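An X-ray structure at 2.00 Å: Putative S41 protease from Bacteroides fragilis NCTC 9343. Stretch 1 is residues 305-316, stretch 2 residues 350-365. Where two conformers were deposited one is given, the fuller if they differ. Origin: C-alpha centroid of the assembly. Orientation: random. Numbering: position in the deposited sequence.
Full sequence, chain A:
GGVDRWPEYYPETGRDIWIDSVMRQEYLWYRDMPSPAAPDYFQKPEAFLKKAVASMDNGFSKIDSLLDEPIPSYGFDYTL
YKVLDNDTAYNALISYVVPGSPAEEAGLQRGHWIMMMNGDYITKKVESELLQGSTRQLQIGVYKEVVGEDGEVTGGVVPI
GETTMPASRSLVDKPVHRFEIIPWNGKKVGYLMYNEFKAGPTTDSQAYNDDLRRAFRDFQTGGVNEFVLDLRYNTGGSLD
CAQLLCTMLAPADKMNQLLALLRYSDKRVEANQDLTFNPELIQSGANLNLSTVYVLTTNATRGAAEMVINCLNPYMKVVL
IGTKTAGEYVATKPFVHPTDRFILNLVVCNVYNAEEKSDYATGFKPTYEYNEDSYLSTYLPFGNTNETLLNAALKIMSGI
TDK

Stretch 1, residues 305-316: AEMVINCLNPYM
Stretch 2 (350-365) NVYNAEEKSDYATGFK

The contact is a helix-against-loop packing in which two asparagine side chains, Asn310 and Asn353, form a polar centre flanked by aromatic and aliphatic contacts, burying 690 Å² over both sides. Residues 305-312 are helical, with phi/psi near -65/-40, and strand 350-352 runs alongside at 34° between N-to-C directions, with a closest axial approach of 9.4 Å. The register pairs Met307 with Val351 (CA to CA 7.4 Å), Glu306 with Phe364 (CA to CA 7.8 Å) and, most tightly, Cys311 with Asn353, whose CA atoms lie 4.7 Å apart.

Asn310 (chi1 t, chi2 52°) points toward the loop, and its ND2 donates to Lys357 O at 2.9 Å and 168°. Asn310 ND2 also donates at 2.9 Å to the oxygen of water 1, which in turn donates to Val351 O (2.8 Å) and Tyr360 OH (3.2 Å). Asn310 OD1 accepts from water 2 at 2.9 Å; the oxygen of that water accepts from Asp359 N, also at 2.9 Å. Both amide hydrogens and the carbonyl oxygen of the buried Asn310 side chain are thus used, one hydrogen directly on Lys357 O, the other and the oxygen through waters.

Asn353 (phi/psi -80/-174, chi1 p, chi2 22°), also buried, answers from the loop. Asn353 ND2 donates to Asn310 O at 3.1 Å and 165°, while Asn353 OD1 accepts from Lys357 N at 3.1 Å and, weakly, from Glu355 N at 2.9 Å. One side chain thereby braces the type I turn Asn353-Glu356, closed by Glu356 N to Asn353 O (2.9 Å), and ties it to the helix. Water 3 adds a bridge, its oxygen donating to Cys311 O at 2.8 Å and accepting from Ala354 N at 2.9 Å.

Phe364 (chi1 -80°, chi2 -73°) points toward the helix. Ile309 CG2 (chi1 m, chi2 t) sits over one ring face, 3.8 Å from the centroid of the Phe364 ring and 13° off its normal, while Asn310 CB lies at the edge, 3.8 Å from Phe364 CZ. Tyr360 (chi1 p, chi2 -82°) inserts its ring obliquely, with Tyr360 CE2 3.6 Å from Glu306 CB and Tyr360 CE1 3.5 Å from Asn310 CG. It opens the type II turn Tyr360-Gly363, where Gly363, at phi/psi 109/162, has a backbone that calls for glycine.

Met307, a selenomethionine (chi1 t, chi2 m), packs its CG 3.7 Å from CG1 of Val351 (chi1 t); both are buried and apolar, so this contact leaves no polar side-chain group unsatisfied. Further along the stretch, Tyr315 (chi1 m, chi2 -75°) brings CE2 to 3.8 Å from Ala354 CB, and Pro314 CG rests 3.7 Å from Asn353 ND2.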

# COMPACT_ATOMS: atom_id res chain seq x y z
N ALA A 305 2.42 -3.65 5.75
CA ALA A 305 3.28 -2.47 5.70
C ALA A 305 3.55 -1.99 7.14
O ALA A 305 4.64 -1.60 7.49
CB ALA A 305 2.63 -1.37 4.88
N GLU A 306 2.54 -2.07 7.97
CA GLU A 306 2.63 -1.66 9.38
C GLU A 306 3.38 -2.68 10.22
O GLU A 306 4.05 -2.33 11.20
CB GLU A 306 1.25 -1.43 9.94
CG GLU A 306 0.53 -0.23 9.32
CD GLU A 306 -0.89 -0.08 9.81
OE1 GLU A 306 -1.79 -0.82 9.31
OE2 GLU A 306 -1.10 0.81 10.68
N MSE A 307 3.28 -3.93 9.82
CA MSE A 307 4.04 -5.03 10.45
C MSE A 307 5.54 -4.83 10.31
O MSE A 307 6.29 -5.11 11.23
CB MSE A 307 3.62 -6.36 9.84
CG MSE A 307 4.38 -7.65 10.30
SE MSE A 307 6.24 -7.88 9.62
CE MSE A 307 6.55 -9.96 9.57
N VAL A 308 5.96 -4.31 9.17
CA VAL A 308 7.35 -4.05 8.94
C VAL A 308 7.84 -3.00 9.90
O VAL A 308 8.92 -3.12 10.50
CB VAL A 308 7.61 -3.56 7.47
CG1 VAL A 308 9.04 -3.04 7.35
CG2 VAL A 308 7.30 -4.70 6.52
N ILE A 309 7.06 -1.97 10.06
CA ILE A 309 7.41 -0.93 11.03
C ILE A 309 7.45 -1.49 12.45
O ILE A 309 8.42 -1.29 13.19
CB ILE A 309 6.42 0.28 11.01
CG1 ILE A 309 6.46 0.98 9.62
CG2 ILE A 309 6.69 1.22 12.18
CD1 ILE A 309 5.24 1.96 9.37
N ASN A 310 6.40 -2.17 12.85
CA ASN A 310 6.35 -2.68 14.22
C ASN A 310 7.51 -3.65 14.61
O ASN A 310 7.99 -3.63 15.74
CB ASN A 310 5.00 -3.41 14.43
CG ASN A 310 4.81 -3.83 15.88
OD1 ASN A 310 4.95 -2.99 16.77
ND2 ASN A 310 4.52 -5.15 16.12
N CYS A 311 7.80 -4.58 13.70
CA CYS A 311 8.78 -5.64 13.84
C CYS A 311 10.21 -5.22 13.67
O CYS A 311 11.10 -5.79 14.31
CB CYS A 311 8.44 -6.76 12.87
SG CYS A 311 6.83 -7.52 13.41
N LEU A 312 10.46 -4.23 12.82
CA LEU A 312 11.80 -3.64 12.80
C LEU A 312 12.10 -2.67 13.98
O LEU A 312 13.28 -2.54 14.36
CB LEU A 312 12.08 -2.92 11.51
CG LEU A 312 12.12 -3.79 10.28
CD1 LEU A 312 12.34 -2.85 9.11
CD2 LEU A 312 13.21 -4.87 10.42
N ASN A 313 11.08 -2.01 14.53
CA ASN A 313 11.24 -1.05 15.68
C ASN A 313 12.17 -1.48 16.81
O ASN A 313 13.00 -0.67 17.24
CB ASN A 313 9.87 -0.65 16.32
CG ASN A 313 9.31 0.67 15.76
OD1 ASN A 313 10.09 1.51 15.31
ND2 ASN A 313 7.97 0.90 15.85
N PRO A 314 12.00 -2.69 17.34
CA PRO A 314 12.88 -3.17 18.42
C PRO A 314 14.33 -3.42 18.05
O PRO A 314 15.17 -3.53 18.93
CB PRO A 314 12.28 -4.53 18.80
CG PRO A 314 10.91 -4.52 18.25
CD PRO A 314 10.92 -3.65 17.07
N TYR A 315 14.63 -3.52 16.76
CA TYR A 315 15.96 -3.90 16.31
C TYR A 315 16.81 -2.83 15.62
O TYR A 315 17.97 -3.08 15.36
CB TYR A 315 15.83 -5.03 15.32
CG TYR A 315 15.42 -6.31 15.94
CD1 TYR A 315 16.34 -7.06 16.67
CD2 TYR A 315 14.11 -6.81 15.82
CE1 TYR A 315 15.97 -8.26 17.27
CE2 TYR A 315 13.73 -8.01 16.45
CZ TYR A 315 14.68 -8.74 17.13
OH TYR A 315 14.36 -9.93 17.72
N MSE A 316 16.19 -1.72 15.25
CA MSE A 316 16.87 -0.67 14.52
C MSE A 316 16.06 0.62 14.72
O MSE A 316 14.95 0.59 15.30
CB MSE A 316 17.07 -1.09 13.03
CG MSE A 316 15.87 -1.26 12.22
SE MSE A 316 16.14 -2.03 10.43
CE MSE A 316 17.40 -0.84 9.37
N ASN A 350 -3.10 -12.47 15.31
CA ASN A 350 -2.29 -11.40 15.85
C ASN A 350 -0.88 -11.53 15.27
O ASN A 350 -0.44 -12.66 14.88
CB ASN A 350 -2.21 -11.49 17.38
CG ASN A 350 -3.42 -10.98 18.03
OD1 ASN A 350 -3.70 -9.78 17.98
ND2 ASN A 350 -4.14 -11.83 18.64
N VAL A 351 -0.21 -10.41 15.12
CA VAL A 351 1.17 -10.38 14.60
C VAL A 351 2.05 -9.54 15.56
O VAL A 351 2.15 -8.32 15.43
CB VAL A 351 1.23 -9.81 13.17
CG1 VAL A 351 2.66 -9.93 12.61
CG2 VAL A 351 0.27 -10.52 12.31
N TYR A 352 2.60 -10.17 16.59
CA TYR A 352 3.42 -9.45 17.57
C TYR A 352 4.84 -9.34 17.10
O TYR A 352 5.33 -10.23 16.42
CB TYR A 352 3.42 -10.16 18.90
CG TYR A 352 1.97 -10.44 19.45
CD1 TYR A 352 1.07 -9.39 19.71
CD2 TYR A 352 1.55 -11.70 19.71
CE1 TYR A 352 -0.21 -9.61 20.20
CE2 TYR A 352 0.23 -11.93 20.24
CZ TYR A 352 -0.61 -10.88 20.49
OH TYR A 352 -1.89 -11.05 20.97
N ASN A 353 5.51 -8.29 17.54
CA ASN A 353 6.93 -8.15 17.31
C ASN A 353 7.66 -9.02 18.37
O ASN A 353 7.03 -9.69 19.19
CB ASN A 353 7.40 -6.68 17.33
CG ASN A 353 7.17 -5.96 18.64
OD1 ASN A 353 7.01 -6.55 19.73
ND2 ASN A 353 7.19 -4.63 18.54
N ALA A 354 8.98 -8.94 18.40
CA ALA A 354 9.82 -9.74 19.32
C ALA A 354 9.58 -9.35 20.78
O ALA A 354 9.87 -10.13 21.66
CB ALA A 354 11.29 -9.58 18.95
N GLU A 355 9.05 -8.15 21.02
CA GLU A 355 8.71 -7.71 22.37
C GLU A 355 7.26 -8.03 22.75
O GLU A 355 6.74 -7.49 23.74
CB GLU A 355 8.95 -6.21 22.54
CG GLU A 355 10.42 -5.76 22.49
CD GLU A 355 10.57 -4.22 22.59
OE1 GLU A 355 9.53 -3.50 22.75
OE2 GLU A 355 11.72 -3.72 22.48
N GLU A 356 6.65 -8.94 21.99
CA GLU A 356 5.28 -9.38 22.21
C GLU A 356 4.23 -8.27 22.10
O GLU A 356 3.20 -8.37 22.73
CB GLU A 356 5.14 -10.07 23.57
CG GLU A 356 6.25 -11.12 23.82
CD GLU A 356 6.17 -11.78 25.20
OE1 GLU A 356 5.11 -12.31 25.60
OE2 GLU A 356 7.23 -11.78 25.81
N LYS A 357 4.44 -7.31 21.22
CA LYS A 357 3.53 -6.17 21.06
C LYS A 357 3.15 -5.90 19.62
O LYS A 357 3.89 -6.28 18.72
CB LYS A 357 4.17 -4.90 21.70
CG LYS A 357 4.25 -4.99 23.21
CD LYS A 357 5.18 -3.99 23.87
CE LYS A 357 4.68 -2.58 23.91
NZ LYS A 357 5.08 -1.88 25.21
N SER A 358 1.95 -5.32 19.45
CA SER A 358 1.36 -4.86 18.19
C SER A 358 0.43 -3.71 18.59
O SER A 358 -0.69 -3.61 18.14
CB SER A 358 0.61 -5.97 17.46
OG SER A 358 -0.34 -6.64 18.25
N ASP A 359 0.93 -2.85 19.44
CA ASP A 359 0.11 -1.89 20.08
C ASP A 359 0.10 -0.52 19.33
O ASP A 359 0.53 0.49 19.85
CB ASP A 359 0.57 -1.84 21.55
CG ASP A 359 0.34 -3.20 22.30
OD1 ASP A 359 0.44 -4.33 21.71
OD2 ASP A 359 0.04 -3.13 23.51
N TYR A 360 -0.40 -0.56 18.08
CA TYR A 360 -0.54 0.57 17.18
C TYR A 360 -1.96 0.68 16.65
O TYR A 360 -2.16 1.13 15.52
CB TYR A 360 0.46 0.51 15.99
CG TYR A 360 0.56 -0.80 15.23
CD1 TYR A 360 1.34 -1.83 15.72
CD2 TYR A 360 -0.01 -0.94 13.96
CE1 TYR A 360 1.49 -2.98 15.05
CE2 TYR A 360 0.10 -2.13 13.26
CZ TYR A 360 0.90 -3.12 13.79
OH TYR A 360 1.05 -4.31 13.14
N ALA A 361 -2.94 0.36 17.49
CA ALA A 361 -4.33 0.62 17.18
C ALA A 361 -4.41 2.11 16.81
O ALA A 361 -3.72 2.93 17.38
CB ALA A 361 -5.20 0.33 18.42
N THR A 362 -5.20 2.42 15.80
CA THR A 362 -5.37 3.79 15.26
C THR A 362 -4.21 4.29 14.39
O THR A 362 -4.31 5.35 13.76
CB THR A 362 -5.80 4.91 16.32
OG1 THR A 362 -4.66 5.51 16.94
CG2 THR A 362 -6.79 4.37 17.37
N GLY A 363 -3.12 3.52 14.31
CA GLY A 363 -2.02 3.82 13.43
C GLY A 363 -0.73 4.29 14.08
O GLY A 363 -0.71 4.67 15.27
N PHE A 364 0.35 4.20 13.32
CA PHE A 364 1.61 4.74 13.80
C PHE A 364 1.66 6.20 13.43
O PHE A 364 1.59 6.56 12.25
CB PHE A 364 2.81 4.05 13.15
CG PHE A 364 3.17 2.70 13.74
CD1 PHE A 364 3.78 2.62 14.99
CD2 PHE A 364 2.99 1.56 13.03
CE1 PHE A 364 4.17 1.41 15.49
CE2 PHE A 364 3.39 0.31 13.54
CZ PHE A 364 3.96 0.25 14.78
N LYS A 365 1.87 7.03 14.43
CA LYS A 365 2.04 8.45 14.24
C LYS A 365 3.40 8.73 13.62
O LYS A 365 4.40 8.15 14.01
CB LYS A 365 1.89 9.15 15.59
CG LYS A 365 1.82 10.64 15.47
CD LYS A 365 1.49 11.40 16.79
CE LYS A 365 2.73 11.84 17.58
NZ LYS A 365 2.43 12.96 18.56
O HOH W 1 3.36 -6.42 13.82
O HOH W 2 3.85 -2.63 19.41
O HOH W 3 10.30 -7.82 16.04